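Local coordinates for putative cytoplasmic protein (Salmonella enterica subsp. enterica serovar Typhimurium, PDB 4J30), which is probably a type VI secretion amidase effector (Tae4) that cleaves peptide bonds in the peptidoglycan of rival bacteria, at residues G124-K129 with T141-S146. Residues are numbered along the deposited sequence; the frame is centred on the assembly and turned at random.
Sequences GIIVVK and TLWNGS
Gly124 and Trp143 bond through their backbones in both directions, Gly124 N reaching Trp143 O at 2.9 Å. Ile126 and Thr141 form the next hydrogen-bonded pair, again bonded both ways, with Ile126 N on Thr141 O at 2.9 Å. Between them sits the non-hydrogen-bonded pair Ile125–Leu142, where the strands draw closer and a CA-H...O contact joins Leu142 CA to Gly124 O (3.4 Å). Glycine suits the first position because phi 160° and psi -141° leave no room for a beta carbon next to the carbonyl oxygen of the residue before.

The apolar contacts lie on two faces. On one, Leu142 slants across Ile125, bringing its CD2 branch to Ile125 CG1 (3.8 Å). Both are buried apolar chains, suited to a face where Leu100 of helix 93-103 packs on Ile125 and Trp23 of helix 19-28 on Leu142. On the other, Ile126 and Thr141 stand side by side and meet methyl to methyl, CG2 to CG2 at 3.6 Å. Ile126 CG2 also touches Trp143 CB (3.9 Å), a double contact that beta-branching allows close to the backbone.

The polar ends turn elsewhere. With OG1 anti to the backbone N (chi1 -167°), Thr141 presents its methyl to Ile126 while its hydroxyl hydrogen-bonds Asp150 OD1; threonine thus serves both apolar and polar surroundings. The indole of Trp143 leads away from strand 124-129, with Ile126 CD1 obliquely near it, and NE1 bonds to Phe119 O; Gly145 N and Ser146 N lie above one ring face, offset toward its rim. Asn144 OD1 accepts from Ser146 N (2.8 Å), closing an Asx turn, and also from Ile147 N.

The whole is an antiparallel beta hairpin, strands 124-131 and 138-143, at one side of the four-stranded sheet of this probable amidase, whose family is placed in peptidase clan CA, that of papain.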
# COMPACT_ATOMS: atom_id res chain seq x y z
N GLY A 124 -30.23 -1.56 -28.54
CA GLY A 124 -30.73 -0.89 -27.35
C GLY A 124 -29.72 -0.88 -26.23
O GLY A 124 -28.53 -0.69 -26.47
N ILE A 125 -30.20 -1.08 -25.00
CA ILE A 125 -29.37 -1.04 -23.81
C ILE A 125 -29.02 -2.46 -23.37
O ILE A 125 -29.91 -3.25 -23.05
CB ILE A 125 -30.07 -0.31 -22.63
CG1 ILE A 125 -30.46 1.13 -23.02
CG2 ILE A 125 -29.15 -0.31 -21.38
CD1 ILE A 125 -31.22 1.90 -21.91
N ILE A 126 -27.73 -2.78 -23.34
CA ILE A 126 -27.31 -4.11 -22.95
C ILE A 126 -26.70 -4.17 -21.54
O ILE A 126 -25.91 -3.32 -21.14
CB ILE A 126 -26.39 -4.78 -24.03
CG1 ILE A 126 -26.26 -6.29 -23.80
CG2 ILE A 126 -25.02 -4.11 -24.11
CD1 ILE A 126 -25.98 -7.07 -25.08
N VAL A 127 -27.10 -5.18 -20.77
CA VAL A 127 -26.49 -5.45 -19.48
C VAL A 127 -25.90 -6.85 -19.59
O VAL A 127 -26.58 -7.77 -20.03
CB VAL A 127 -27.51 -5.36 -18.31
CG1 VAL A 127 -26.94 -5.95 -16.99
CG2 VAL A 127 -27.98 -3.92 -18.11
N VAL A 128 -24.63 -6.98 -19.22
CA VAL A 128 -24.02 -8.29 -19.03
C VAL A 128 -23.56 -8.43 -17.57
O VAL A 128 -22.89 -7.55 -17.03
CB VAL A 128 -22.84 -8.55 -20.01
CG1 VAL A 128 -22.34 -9.95 -19.87
CG2 VAL A 128 -23.28 -8.33 -21.48
N LYS A 129 -23.94 -9.52 -16.92
CA LYS A 129 -23.41 -9.85 -15.60
C LYS A 129 -22.60 -11.13 -15.69
O LYS A 129 -22.99 -12.08 -16.38
CB LYS A 129 -24.52 -9.98 -14.55
CG LYS A 129 -25.23 -8.67 -14.25
CD LYS A 129 -25.95 -8.72 -12.91
CE LYS A 129 -24.98 -8.39 -11.76
NZ LYS A 129 -25.49 -8.80 -10.42
N THR A 141 -24.03 -0.94 -21.26
CA THR A 141 -23.62 -0.09 -22.38
C THR A 141 -24.75 -0.07 -23.44
O THR A 141 -25.86 -0.55 -23.18
CB THR A 141 -22.22 -0.54 -22.93
OG1 THR A 141 -21.69 0.45 -23.82
CG2 THR A 141 -22.28 -1.89 -23.61
N LEU A 142 -24.46 0.52 -24.60
CA LEU A 142 -25.39 0.43 -25.72
C LEU A 142 -24.86 -0.58 -26.72
O LEU A 142 -23.67 -0.88 -26.75
CB LEU A 142 -25.62 1.80 -26.39
CG LEU A 142 -26.14 2.92 -25.48
CD1 LEU A 142 -26.17 4.20 -26.25
CD2 LEU A 142 -27.53 2.57 -24.93
N TRP A 143 -25.78 -1.11 -27.52
CA TRP A 143 -25.48 -2.15 -28.48
C TRP A 143 -26.30 -1.82 -29.73
O TRP A 143 -27.50 -1.53 -29.61
CB TRP A 143 -25.87 -3.50 -27.86
CG TRP A 143 -25.94 -4.64 -28.81
CD1 TRP A 143 -27.07 -5.16 -29.38
CD2 TRP A 143 -24.85 -5.42 -29.31
NE1 TRP A 143 -26.75 -6.20 -30.21
CE2 TRP A 143 -25.39 -6.39 -30.17
CE3 TRP A 143 -23.46 -5.40 -29.10
CZ2 TRP A 143 -24.60 -7.34 -30.84
CZ3 TRP A 143 -22.67 -6.35 -29.76
CH2 TRP A 143 -23.25 -7.31 -30.62
N ASN A 144 -25.67 -1.82 -30.90
CA ASN A 144 -26.33 -1.38 -32.13
C ASN A 144 -26.69 -2.54 -33.06
O ASN A 144 -26.98 -2.33 -34.24
CB ASN A 144 -25.47 -0.35 -32.89
CG ASN A 144 -24.29 -0.99 -33.62
OD1 ASN A 144 -23.97 -2.17 -33.40
ND2 ASN A 144 -23.64 -0.23 -34.48
N GLY A 145 -26.61 -3.76 -32.54
CA GLY A 145 -26.83 -4.97 -33.34
C GLY A 145 -25.55 -5.64 -33.81
O GLY A 145 -25.58 -6.79 -34.24
N SER A 146 -24.43 -4.92 -33.75
CA SER A 146 -23.14 -5.44 -34.20
C SER A 146 -22.06 -5.27 -33.14
O SER A 146 -21.26 -6.18 -32.91
CB SER A 146 -22.70 -4.74 -35.50
OG SER A 146 -23.73 -4.72 -36.47